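Local coordinates for MccB protein (Escherichia coli, PDB 6OM4), which takes part in microcin C7 biosynthesis, binding the N-formylated MccA peptide and probably transferring a nucleotide to it from ATP, at residues H129-L134 with R176-R181; T156-F161 with K168-V173; H215-I220 with L281-F286; P233-G238 with A300-D305. All coordinates share one frame; numbering follows the deposited sequence.

How the contacts relate
All four contacts lie in the ThiF-family region, which has a Rossmann-type core. Along the chain, contact 2 is nested inside the loop closed by contact 1, and the two share helix 170-181. Their centres are about 11 Å apart and they touch. Contacts 3 and 4 follow, with their segments alternating. Contact 4 sets helix 292-311 on strand 234-240 of the mixed sheet, and it also touches helix 125-136 of contact 1. Contacts 3 and 4 meet where Ile220 packs on Asn236. Contacts 2 and 3 are about 23 Å apart between centres, yet both hold the bound adenosine phosphoramidate: contact 2 at its phosphorus end and ribose, contact 3 at its adenine.

Contact 1: residues H129-L134 with R176-R181; sequences HVSVIL and RELLKR
Leu178 packs against Val132 and Ser131 where two neighbouring helices of the Rossmann-type fold run side by side. Helix 125-136 follows strand 117-121, the first of the parallel strands along the chain, and helix 170-181 leads into the edge strand 186-191. The two segments run nearly parallel, with their axes 9.9 Å apart at closest and 25° between them. Leu178 reaches across with its branched end. Its CG sits anti to the carbonyl carbon (chi1 -71°), which carries both methyls to the partner helix. There CD2 rests on backbone as much as on side chain, 3.6 Å from Val132 CA and 3.7 Å from Ser131 O. The other methyl, CD1, faces Ser131 CB at 4.0 Å. The hydroxyl of Ser131 turns back to its own helix and bonds to Gly127 O.

Val132 serves two neighbours. Its CB faces Leu178, while CG2 touches Arg181 CD at 3.5 Å. The Arg181 chain runs extended from CG to NE across the valine at a slant. A turn about its last torsion (chi4 77°) then brings the guanidinium round to Glu177 of its own helix. NH1 donates there twice, to the backbone O and to OE1, both close to the guanidinium plane. These two bonds tether the end of Arg181, and its CD stays against the valine. Glu177 is buried, and three basic side chains probably offset its charge. Its OE2 accepts from Arg176 NE at 2.8 Å, from Arg176 NH2 and from Lys180 NZ at 3.0 Å.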
# COMPACT_ATOMS: atom_id res chain seq x y z
N HIS A 129 -5.71 -9.51 -4.45
CA HIS A 129 -4.74 -9.41 -3.40
C HIS A 129 -4.92 -8.12 -2.61
O HIS A 129 -4.81 -8.15 -1.39
CB HIS A 129 -3.32 -9.53 -3.94
CG HIS A 129 -2.86 -10.95 -3.95
ND1 HIS A 129 -3.11 -11.84 -4.97
CD2 HIS A 129 -2.22 -11.65 -3.01
CE1 HIS A 129 -2.61 -13.02 -4.65
NE2 HIS A 129 -2.07 -12.93 -3.45
N VAL A 130 -5.23 -7.03 -3.29
CA VAL A 130 -5.45 -5.75 -2.59
C VAL A 130 -6.70 -5.86 -1.71
O VAL A 130 -6.67 -5.46 -0.54
CB VAL A 130 -5.59 -4.57 -3.59
CG1 VAL A 130 -6.04 -3.27 -2.92
CG2 VAL A 130 -4.31 -4.37 -4.34
N SER A 131 -7.81 -6.33 -2.29
CA SER A 131 -9.08 -6.38 -1.54
C SER A 131 -8.94 -7.16 -0.21
O SER A 131 -9.49 -6.74 0.80
CB SER A 131 -10.23 -6.89 -2.38
OG SER A 131 -10.13 -8.29 -2.63
N VAL A 132 -8.25 -8.31 -0.21
CA VAL A 132 -8.22 -9.11 0.98
C VAL A 132 -7.33 -8.44 2.03
O VAL A 132 -7.61 -8.50 3.21
CB VAL A 132 -7.82 -10.57 0.70
CG1 VAL A 132 -6.34 -10.74 0.30
CG2 VAL A 132 -8.17 -11.41 1.90
N ILE A 133 -6.25 -7.79 1.61
CA ILE A 133 -5.45 -7.05 2.59
C ILE A 133 -6.31 -5.96 3.22
O ILE A 133 -6.28 -5.75 4.46
CB ILE A 133 -4.19 -6.43 1.94
CG1 ILE A 133 -3.23 -7.53 1.52
CG2 ILE A 133 -3.55 -5.45 2.90
CD1 ILE A 133 -2.22 -7.13 0.49
N LEU A 134 -7.04 -5.21 2.40
CA LEU A 134 -7.79 -4.08 2.93
C LEU A 134 -8.91 -4.61 3.85
O LEU A 134 -9.15 -4.04 4.92
CB LEU A 134 -8.34 -3.21 1.80
CG LEU A 134 -7.32 -2.54 0.87
CD1 LEU A 134 -8.02 -1.57 -0.09
CD2 LEU A 134 -6.25 -1.77 1.67
N ARG A 176 -17.86 -12.99 -1.22
CA ARG A 176 -18.09 -14.12 -0.28
C ARG A 176 -16.82 -14.34 0.56
O ARG A 176 -16.87 -14.48 1.76
CB ARG A 176 -18.49 -15.38 -1.07
CG ARG A 176 -18.57 -16.66 -0.26
CD ARG A 176 -18.66 -17.90 -1.13
NE ARG A 176 -17.35 -18.37 -1.57
CZ ARG A 176 -17.07 -18.94 -2.74
NH1 ARG A 176 -17.99 -19.06 -3.68
NH2 ARG A 176 -15.85 -19.37 -2.98
N GLU A 177 -15.67 -14.32 -0.11
CA GLU A 177 -14.41 -14.66 0.54
C GLU A 177 -13.93 -13.55 1.49
O GLU A 177 -13.31 -13.84 2.48
CB GLU A 177 -13.40 -15.04 -0.55
CG GLU A 177 -13.77 -16.36 -1.21
CD GLU A 177 -13.86 -17.56 -0.27
OE1 GLU A 177 -12.98 -17.72 0.63
OE2 GLU A 177 -14.83 -18.36 -0.45
N LEU A 178 -14.24 -12.29 1.17
CA LEU A 178 -13.87 -11.18 2.00
C LEU A 178 -14.69 -11.26 3.28
O LEU A 178 -14.17 -11.06 4.36
CB LEU A 178 -14.11 -9.83 1.28
CG LEU A 178 -13.18 -9.46 0.12
CD1 LEU A 178 -13.40 -8.02 -0.28
CD2 LEU A 178 -11.72 -9.69 0.48
N LEU A 179 -15.99 -11.53 3.16
CA LEU A 179 -16.86 -11.55 4.34
C LEU A 179 -16.59 -12.81 5.18
O LEU A 179 -16.82 -12.82 6.39
CB LEU A 179 -18.31 -11.43 3.91
CG LEU A 179 -18.71 -10.07 3.36
CD1 LEU A 179 -20.17 -10.06 2.89
CD2 LEU A 179 -18.51 -8.96 4.38
N LYS A 180 -16.04 -13.87 4.58
CA LYS A 180 -15.64 -15.01 5.40
C LYS A 180 -14.43 -14.67 6.28
O LYS A 180 -14.23 -15.33 7.32
CB LYS A 180 -15.29 -16.22 4.54
CG LYS A 180 -16.53 -16.92 4.03
CD LYS A 180 -16.21 -17.86 2.88
CE LYS A 180 -15.07 -18.81 3.16
NZ LYS A 180 -14.96 -19.86 2.11
N ARG A 181 -13.61 -13.73 5.82
CA ARG A 181 -12.39 -13.31 6.48
C ARG A 181 -12.61 -12.18 7.47
O ARG A 181 -11.90 -12.15 8.49
CB ARG A 181 -11.33 -12.95 5.45
CG ARG A 181 -10.74 -14.20 4.83
CD ARG A 181 -9.99 -13.95 3.54
NE ARG A 181 -9.41 -15.20 3.06
CZ ARG A 181 -10.06 -16.18 2.44
NH1 ARG A 181 -11.35 -16.06 2.14
NH2 ARG A 181 -9.42 -17.29 2.10

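Contact 2: residues T156-F161 with K168-V173; sequences TRQVLF and KNKTEV. With POP (pyrophosphate 2-), chain G; ND7 (5'-O-[(S)-amino(hydroxy)phosphoryl]adenosine), chain M.
Gln158 and Lys170 meet at the ligand end of this contact, which joins the loop after strand 141-146 to the first turn of helix 170-181 in the Rossmann-type fold. Gln158 centres an inverse gamma turn and starts a type I turn that ends at Phe161. The tight part is polar. Lys170 NZ donates to Gln158 OE1 at 2.9 Å, in the carbonyl plane and on a lone pair. The two chains cross at about a right angle. The same NZ bonds pyrophosphate O6 and the ribose O3' of the nucleotide, and weakly Asp148. That grip fixes the amide's rotation and leaves Gln158 NE2 turned to pyrophosphate O4, at 2.9 Å.

Beneath lies buried apolar packing. The Phe161 ring meets Lys170 CG through CZ at 3.7 Å and Val173 CG1 through CD1 at 3.6 Å, both obliquely. The far side is looser. Leu160 meets Val173 CG1 only by its backbone O, at 4.0 Å, and the adjoining Val159 is exposed. The guanidinium of Arg157 meets both ligands near its plane: NH2 bonds pyrophosphate O1 and nucleotide O2A, each at 3.0 Å.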
# COMPACT_ATOMS: atom_id res chain seq x y z
N THR A 156 -3.81 -19.19 -10.82
CA THR A 156 -2.38 -18.97 -10.50
C THR A 156 -2.14 -17.74 -9.60
O THR A 156 -1.27 -17.80 -8.76
CB THR A 156 -1.53 -18.84 -11.77
OG1 THR A 156 -2.00 -17.78 -12.62
CG2 THR A 156 -1.52 -20.15 -12.53
N ARG A 157 -2.93 -16.67 -9.76
CA ARG A 157 -2.73 -15.35 -9.10
C ARG A 157 -3.93 -14.93 -8.22
O ARG A 157 -3.75 -14.15 -7.25
CB ARG A 157 -2.55 -14.24 -10.16
CG ARG A 157 -1.41 -14.48 -11.16
CD ARG A 157 -1.56 -13.80 -12.52
NE ARG A 157 -2.93 -13.40 -12.86
CZ ARG A 157 -3.72 -13.90 -13.81
NH1 ARG A 157 -3.83 -15.21 -14.05
NH2 ARG A 157 -4.38 -13.00 -14.52
N GLN A 158 -5.15 -15.38 -8.57
CA GLN A 158 -6.39 -14.79 -8.08
C GLN A 158 -6.82 -15.62 -6.87
O GLN A 158 -7.64 -16.52 -6.98
CB GLN A 158 -7.43 -14.66 -9.20
CG GLN A 158 -6.90 -13.75 -10.30
CD GLN A 158 -7.75 -13.40 -11.50
OE1 GLN A 158 -8.97 -13.49 -11.49
NE2 GLN A 158 -7.08 -13.07 -12.60
N VAL A 159 -6.18 -15.30 -5.75
CA VAL A 159 -6.01 -16.15 -4.61
C VAL A 159 -7.33 -16.45 -3.91
O VAL A 159 -7.42 -17.41 -3.21
CB VAL A 159 -4.97 -15.54 -3.64
CG1 VAL A 159 -5.42 -14.23 -3.03
CG2 VAL A 159 -4.57 -16.55 -2.59
N LEU A 160 -8.35 -15.60 -4.09
CA LEU A 160 -9.61 -15.86 -3.42
C LEU A 160 -10.49 -16.87 -4.16
O LEU A 160 -11.50 -17.35 -3.53
CB LEU A 160 -10.35 -14.56 -3.24
CG LEU A 160 -9.61 -13.48 -2.46
CD1 LEU A 160 -10.44 -12.23 -2.44
CD2 LEU A 160 -9.29 -13.96 -1.05
N PHE A 161 -10.05 -17.36 -5.32
CA PHE A 161 -10.85 -18.24 -6.17
C PHE A 161 -10.36 -19.68 -6.02
O PHE A 161 -9.18 -19.95 -5.95
CB PHE A 161 -10.81 -17.82 -7.64
CG PHE A 161 -11.26 -16.41 -7.94
CD1 PHE A 161 -12.16 -15.77 -7.13
CD2 PHE A 161 -10.80 -15.74 -9.07
CE1 PHE A 161 -12.58 -14.47 -7.40
CE2 PHE A 161 -11.18 -14.43 -9.33
CZ PHE A 161 -12.08 -13.81 -8.51
N LYS A 168 -18.23 -18.76 -12.11
CA LYS A 168 -18.97 -17.81 -11.30
C LYS A 168 -18.42 -16.41 -11.54
O LYS A 168 -17.36 -16.25 -12.16
CB LYS A 168 -18.85 -18.13 -9.81
CG LYS A 168 -19.54 -19.41 -9.34
CD LYS A 168 -19.40 -19.60 -7.85
CE LYS A 168 -20.72 -19.84 -7.14
NZ LYS A 168 -21.12 -21.27 -7.24
N ASN A 169 -19.15 -15.40 -11.08
CA ASN A 169 -18.75 -14.01 -11.29
C ASN A 169 -17.63 -13.68 -10.29
O ASN A 169 -17.67 -14.12 -9.13
CB ASN A 169 -19.95 -13.07 -11.19
CG ASN A 169 -20.71 -12.95 -12.50
OD1 ASN A 169 -20.46 -13.69 -13.46
ND2 ASN A 169 -21.62 -12.00 -12.56
N LYS A 170 -16.63 -12.91 -10.72
CA LYS A 170 -15.55 -12.53 -9.82
C LYS A 170 -16.04 -11.69 -8.64
O LYS A 170 -15.62 -11.94 -7.48
CB LYS A 170 -14.46 -11.76 -10.59
CG LYS A 170 -13.77 -12.64 -11.61
CD LYS A 170 -12.51 -12.02 -12.15
CE LYS A 170 -11.89 -12.91 -13.19
NZ LYS A 170 -10.61 -12.34 -13.65
N THR A 171 -16.92 -10.70 -8.88
CA THR A 171 -17.32 -9.84 -7.77
C THR A 171 -18.01 -10.68 -6.68
O THR A 171 -17.84 -10.39 -5.52
CB THR A 171 -18.15 -8.64 -8.24
OG1 THR A 171 -19.36 -9.14 -8.81
CG2 THR A 171 -17.42 -7.78 -9.25
N GLU A 172 -18.80 -11.69 -7.08
CA GLU A 172 -19.61 -12.41 -6.12
C GLU A 172 -18.70 -13.33 -5.26
O GLU A 172 -18.88 -13.43 -4.08
CB GLU A 172 -20.71 -13.20 -6.81
CG GLU A 172 -20.29 -14.59 -7.20
CD GLU A 172 -21.39 -15.38 -7.87
OE1 GLU A 172 -21.36 -15.52 -9.14
OE2 GLU A 172 -22.28 -15.83 -7.13
N VAL A 173 -17.67 -13.92 -5.86
CA VAL A 173 -16.78 -14.75 -5.11
C VAL A 173 -15.84 -13.93 -4.22
O VAL A 173 -15.63 -14.30 -3.08
CB VAL A 173 -16.04 -15.72 -6.02
CG1 VAL A 173 -15.08 -16.60 -5.24
CG2 VAL A 173 -17.04 -16.53 -6.81
P1 POP G . -6.13 -13.03 -17.78
O1 POP G . -4.94 -13.86 -17.30
O2 POP G . -5.76 -11.61 -18.17
O3 POP G . -7.04 -13.71 -18.80
O POP G . -6.97 -12.95 -16.41
P2 POP G . -8.29 -12.02 -16.16
O4 POP G . -8.18 -11.52 -14.75
O5 POP G . -8.32 -10.92 -17.18
O6 POP G . -9.45 -12.91 -16.22
O1A ND7 M . -6.17 -9.53 -15.96
PA ND7 M . -5.94 -9.19 -14.52
O2A ND7 M . -5.47 -10.31 -13.60
N3A ND7 M . -4.76 -7.97 -14.57
O5' ND7 M . -7.21 -8.56 -13.81
C5' ND7 M . -7.83 -7.43 -14.50
C4' ND7 M . -9.30 -7.41 -13.99
C3' ND7 M . -10.07 -8.59 -14.66
O3' ND7 M . -10.79 -9.34 -13.75
C2' ND7 M . -10.89 -7.82 -15.78
O2' ND7 M . -12.21 -8.45 -15.98
C1' ND7 M . -11.08 -6.59 -15.29
O4' ND7 M . -9.79 -6.27 -14.36
N9 ND7 M . -11.13 -5.51 -16.23
C4 ND7 M . -12.09 -4.54 -16.29
C5 ND7 M . -11.76 -3.70 -17.29
N7 ND7 M . -10.59 -4.13 -17.83
C8 ND7 M . -10.22 -5.20 -17.17
N3 ND7 M . -13.21 -4.36 -15.57
C2 ND7 M . -13.98 -3.34 -15.83
N1 ND7 M . -13.68 -2.50 -16.83
C6 ND7 M . -12.60 -2.64 -17.55
N6 ND7 M . -12.30 -1.72 -18.62

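Contact 3: residues H215-I220 with L281-F286; sequences HPFNLI and LINSRF. With ND7 (5'-O-[(S)-amino(hydroxy)phosphoryl]adenosine), chain M.
Phe217 lays the far end of its ring against Asn283 and Phe286, where a type I turn meets the C-terminal end of helix 273-285. The turn runs from Pro216 to Leu219 and leads into helix 219-230 of the Rossmann-type fold. A cis peptide bond precedes Pro216. The ring works through its tip atoms. CE2 touches Asn283 CB at 3.8 Å, with the two side chains crossing at about a right angle and the ring and amide planes 40° apart. Asn283 touches with its CB and CG, and its backbone O comes equally near, 3.8 Å from Phe217 CZ.

Phe286 comes in at the rim of the Phe217 ring. Its CD2 lies near the plane of that ring, 3.9 Å from Phe217 CZ. Phe286 has its CG anti to the backbone N (chi1 170°), and this carries the ring from just past the helix end to its partner. Tyr268 adds an edge-to-face pairing with Phe217 and also touches Asn283. The patch sits at the surface, and its packing is modest, two rings against each other and one of them against an asparagine.

Before the turn, the backbone of His215 reads the Hoogsteen edge of the adenine. His215 N gives a weak bond to N7 at 3.4 Å. Leu219 CD2 lies 3.7 Å from the exocyclic amine N6, and that same N6 donates to His215 O at 2.6 Å.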
# COMPACT_ATOMS: atom_id res chain seq x y z
N HIS A 215 -8.01 -2.85 -19.55
CA HIS A 215 -8.52 -2.82 -20.91
C HIS A 215 -9.44 -1.62 -21.09
O HIS A 215 -10.34 -1.44 -20.28
CB HIS A 215 -9.34 -4.09 -21.22
CG HIS A 215 -10.21 -3.96 -22.43
ND1 HIS A 215 -9.71 -4.11 -23.70
CD2 HIS A 215 -11.53 -3.69 -22.56
CE1 HIS A 215 -10.68 -3.93 -24.58
NE2 HIS A 215 -11.81 -3.69 -23.90
N PRO A 216 -9.24 -0.82 -22.16
CA PRO A 216 -8.16 -0.90 -23.12
C PRO A 216 -6.83 -0.37 -22.59
O PRO A 216 -6.74 -0.03 -21.42
CB PRO A 216 -8.63 0.03 -24.25
CG PRO A 216 -9.45 1.06 -23.52
CD PRO A 216 -10.21 0.22 -22.53
N PHE A 217 -5.81 -0.33 -23.44
CA PHE A 217 -4.50 0.14 -23.07
C PHE A 217 -4.61 1.56 -22.50
O PHE A 217 -3.76 1.94 -21.71
CB PHE A 217 -3.51 0.15 -24.24
CG PHE A 217 -2.71 -1.12 -24.48
CD1 PHE A 217 -3.12 -2.36 -23.99
CD2 PHE A 217 -1.54 -1.06 -25.22
CE1 PHE A 217 -2.38 -3.51 -24.24
CE2 PHE A 217 -0.82 -2.21 -25.50
CZ PHE A 217 -1.23 -3.43 -24.99
N ASN A 218 -5.61 2.34 -22.92
CA ASN A 218 -5.70 3.75 -22.46
C ASN A 218 -6.75 3.91 -21.36
O ASN A 218 -7.16 5.02 -21.06
CB ASN A 218 -5.88 4.72 -23.64
CG ASN A 218 -7.15 4.47 -24.42
OD1 ASN A 218 -7.69 3.37 -24.40
ND2 ASN A 218 -7.67 5.50 -25.07
N LEU A 219 -7.16 2.82 -20.70
CA LEU A 219 -8.10 2.97 -19.59
C LEU A 219 -7.46 3.86 -18.52
O LEU A 219 -8.12 4.70 -17.91
CB LEU A 219 -8.42 1.60 -19.00
CG LEU A 219 -9.27 1.61 -17.75
CD1 LEU A 219 -10.62 2.23 -17.96
CD2 LEU A 219 -9.42 0.19 -17.24
N ILE A 220 -6.17 3.63 -18.27
CA ILE A 220 -5.50 4.40 -17.23
C ILE A 220 -5.59 5.89 -17.58
O ILE A 220 -5.81 6.74 -16.71
CB ILE A 220 -4.04 3.94 -17.02
CG1 ILE A 220 -3.39 4.72 -15.88
CG2 ILE A 220 -3.21 3.99 -18.29
CD1 ILE A 220 -4.15 4.64 -14.57
N LEU A 281 -2.59 -4.85 -34.16
CA LEU A 281 -2.87 -6.24 -34.11
C LEU A 281 -2.01 -6.91 -33.03
O LEU A 281 -2.49 -7.65 -32.23
CB LEU A 281 -2.66 -6.86 -35.48
CG LEU A 281 -3.00 -8.34 -35.64
CD1 LEU A 281 -1.83 -9.20 -35.27
CD2 LEU A 281 -4.25 -8.77 -34.90
N ILE A 282 -0.69 -6.69 -33.07
CA ILE A 282 0.24 -7.27 -32.11
C ILE A 282 -0.21 -6.89 -30.69
O ILE A 282 -0.17 -7.70 -29.79
CB ILE A 282 1.69 -6.86 -32.45
CG1 ILE A 282 2.13 -7.46 -33.78
CG2 ILE A 282 2.62 -7.22 -31.31
CD1 ILE A 282 3.39 -6.88 -34.36
N ASN A 283 -0.59 -5.63 -30.48
CA ASN A 283 -0.91 -5.20 -29.11
C ASN A 283 -2.28 -5.75 -28.69
O ASN A 283 -2.53 -5.99 -27.52
CB ASN A 283 -0.81 -3.69 -28.96
CG ASN A 283 0.63 -3.19 -28.94
OD1 ASN A 283 1.53 -3.94 -28.56
ND2 ASN A 283 0.84 -1.92 -29.28
N SER A 284 -3.17 -5.97 -29.66
CA SER A 284 -4.48 -6.58 -29.32
C SER A 284 -4.28 -8.04 -28.90
O SER A 284 -5.00 -8.51 -28.02
CB SER A 284 -5.47 -6.48 -30.45
OG SER A 284 -5.08 -7.33 -31.54
N ARG A 285 -3.31 -8.73 -29.51
CA ARG A 285 -3.02 -10.13 -29.20
C ARG A 285 -2.20 -10.30 -27.91
O ARG A 285 -2.08 -11.45 -27.36
CB ARG A 285 -2.32 -10.77 -30.39
CG ARG A 285 -3.23 -10.95 -31.59
CD ARG A 285 -2.68 -11.84 -32.70
NE ARG A 285 -2.47 -13.22 -32.28
CZ ARG A 285 -3.42 -14.14 -32.14
NH1 ARG A 285 -4.68 -13.89 -32.45
NH2 ARG A 285 -3.10 -15.33 -31.67
N PHE A 286 -1.69 -9.19 -27.37
CA PHE A 286 -0.81 -9.18 -26.21
C PHE A 286 -1.55 -9.75 -24.99
O PHE A 286 -2.71 -9.43 -24.73
CB PHE A 286 -0.32 -7.76 -25.94
CG PHE A 286 0.40 -7.62 -24.63
CD1 PHE A 286 1.66 -8.18 -24.48
CD2 PHE A 286 -0.17 -6.93 -23.57
CE1 PHE A 286 2.31 -8.07 -23.26
CE2 PHE A 286 0.49 -6.83 -22.36
CZ PHE A 286 1.74 -7.38 -22.22
O1A ND7 M . -6.17 -9.53 -15.96
PA ND7 M . -5.94 -9.19 -14.52
O2A ND7 M . -5.47 -10.31 -13.60
N3A ND7 M . -4.76 -7.97 -14.57
O5' ND7 M . -7.21 -8.56 -13.81
C5' ND7 M . -7.83 -7.43 -14.50
C4' ND7 M . -9.30 -7.41 -13.99
C3' ND7 M . -10.07 -8.59 -14.66
O3' ND7 M . -10.79 -9.34 -13.75
C2' ND7 M . -10.89 -7.82 -15.78
O2' ND7 M . -12.21 -8.45 -15.98
C1' ND7 M . -11.08 -6.59 -15.29
O4' ND7 M . -9.79 -6.27 -14.36
N9 ND7 M . -11.13 -5.51 -16.23
C4 ND7 M . -12.09 -4.54 -16.29
C5 ND7 M . -11.76 -3.70 -17.29
N7 ND7 M . -10.59 -4.13 -17.83
C8 ND7 M . -10.22 -5.20 -17.17
N3 ND7 M . -13.21 -4.36 -15.57
C2 ND7 M . -13.98 -3.34 -15.83
N1 ND7 M . -13.68 -2.50 -16.83
C6 ND7 M . -12.60 -2.64 -17.55
N6 ND7 M . -12.30 -1.72 -18.62

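Contact 4: residues P233-G238 with A300-D305; sequences PYINAG and ALCAAD
Asp305 has its carboxylate held from outside the contact: OD1 is hydrogen-bonded to Leu317 N and OD2 to Ser318 OG. Its CB is left to pack against Ile235 CD1, 3.7 Å away. This is helix-on-sheet packing in the Rossmann-type core. Helix 292-311 covers strand 234-240, the strand at which the mixed sheet passes from parallel to antiparallel neighbours. The two segments run nearly antiparallel, at 166°, with their axes 8.6 Å apart at closest.

Ile235 and Ala237 both point to the helix, as alternate residues of a strand do. Ile235 holds CG1 anti to the backbone N (chi1 -174°), and its chain stretches out to CD1, crossing Asp305 at about a right angle. Its other branch, CG2, meets Cys302 SG at 3.8 Å. Ala237 brings only its methyl, and here the backbones come closest. Its CB is 3.6 Å from Cys302 CB and 3.8 Å from Cys302 SG. The sulfur thus rests over both strand residues. Phe246 of strand 243-250 closes in beside Ala237 and Asp305.

Asn236 points the opposite way, off the other face of the strand. Its OD1 bonds a polar side chain of the bound peptide and its ND2 bonds Val211 O. The chemistry thus divides by face: the helix side is held by buried apolar contacts, with the carboxylate's polar needs met elsewhere, while on the other side Asn236 offers its OD1 to the bound peptide.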
# COMPACT_ATOMS: atom_id res chain seq x y z
N PRO A 233 -9.09 10.79 -5.52
CA PRO A 233 -7.79 10.11 -5.42
C PRO A 233 -7.83 8.70 -6.03
O PRO A 233 -8.83 8.02 -5.92
CB PRO A 233 -7.45 10.10 -3.92
CG PRO A 233 -8.45 11.09 -3.28
CD PRO A 233 -9.65 11.15 -4.21
N TYR A 234 -6.71 8.26 -6.61
CA TYR A 234 -6.61 6.88 -7.09
C TYR A 234 -5.16 6.40 -6.96
O TYR A 234 -4.23 7.18 -6.87
CB TYR A 234 -7.12 6.73 -8.53
CG TYR A 234 -6.20 7.26 -9.59
CD1 TYR A 234 -5.16 6.48 -10.07
CD2 TYR A 234 -6.35 8.53 -10.13
CE1 TYR A 234 -4.31 6.93 -11.06
CE2 TYR A 234 -5.49 9.00 -11.12
CZ TYR A 234 -4.46 8.20 -11.59
OH TYR A 234 -3.52 8.58 -12.52
N ILE A 235 -5.00 5.07 -7.00
CA ILE A 235 -3.71 4.48 -7.14
C ILE A 235 -3.79 3.38 -8.21
O ILE A 235 -4.76 2.66 -8.26
CB ILE A 235 -3.20 3.95 -5.79
CG1 ILE A 235 -1.77 3.45 -5.96
CG2 ILE A 235 -4.16 2.92 -5.17
CD1 ILE A 235 -1.07 3.10 -4.67
N ASN A 236 -2.79 3.35 -9.09
CA ASN A 236 -2.71 2.30 -10.12
C ASN A 236 -1.72 1.24 -9.63
O ASN A 236 -0.77 1.57 -8.96
CB ASN A 236 -2.34 2.93 -11.46
CG ASN A 236 -2.42 2.02 -12.66
OD1 ASN A 236 -1.59 2.17 -13.56
ND2 ASN A 236 -3.45 1.17 -12.76
N ALA A 237 -1.93 -0.04 -9.99
CA ALA A 237 -0.89 -1.04 -9.77
C ALA A 237 -1.06 -2.14 -10.80
O ALA A 237 -2.14 -2.31 -11.36
CB ALA A 237 -0.99 -1.63 -8.37
N GLY A 238 0.01 -2.91 -10.98
CA GLY A 238 -0.01 -4.01 -11.89
C GLY A 238 1.40 -4.42 -12.23
O GLY A 238 2.25 -4.48 -11.38
N ALA A 300 0.66 -6.01 -3.05
CA ALA A 300 1.00 -5.79 -1.65
C ALA A 300 1.38 -4.33 -1.42
O ALA A 300 0.86 -3.68 -0.50
CB ALA A 300 2.14 -6.68 -1.24
N LEU A 301 2.29 -3.81 -2.25
CA LEU A 301 2.75 -2.47 -2.03
C LEU A 301 1.66 -1.44 -2.37
O LEU A 301 1.62 -0.37 -1.71
CB LEU A 301 4.03 -2.26 -2.82
CG LEU A 301 5.21 -3.04 -2.26
CD1 LEU A 301 6.38 -3.09 -3.24
CD2 LEU A 301 5.62 -2.42 -0.92
N CYS A 302 0.76 -1.76 -3.30
CA CYS A 302 -0.42 -0.93 -3.57
C CYS A 302 -1.31 -0.85 -2.31
O CYS A 302 -1.72 0.23 -1.88
CB CYS A 302 -1.18 -1.53 -4.76
SG CYS A 302 -2.72 -0.63 -5.13
N ALA A 303 -1.59 -2.01 -1.70
CA ALA A 303 -2.43 -2.04 -0.50
C ALA A 303 -1.77 -1.22 0.62
O ALA A 303 -2.44 -0.50 1.35
CB ALA A 303 -2.69 -3.45 -0.04
N ALA A 304 -0.44 -1.32 0.76
CA ALA A 304 0.29 -0.58 1.82
C ALA A 304 0.04 0.91 1.65
O ALA A 304 -0.19 1.63 2.64
CB ALA A 304 1.76 -0.84 1.74
N ASP A 305 0.17 1.40 0.42
CA ASP A 305 -0.06 2.82 0.15
C ASP A 305 -1.51 3.25 0.42
O ASP A 305 -1.69 4.32 0.96
CB ASP A 305 0.44 3.19 -1.24
CG ASP A 305 1.95 3.46 -1.25
OD1 ASP A 305 2.65 3.27 -0.17
OD2 ASP A 305 2.43 3.88 -2.31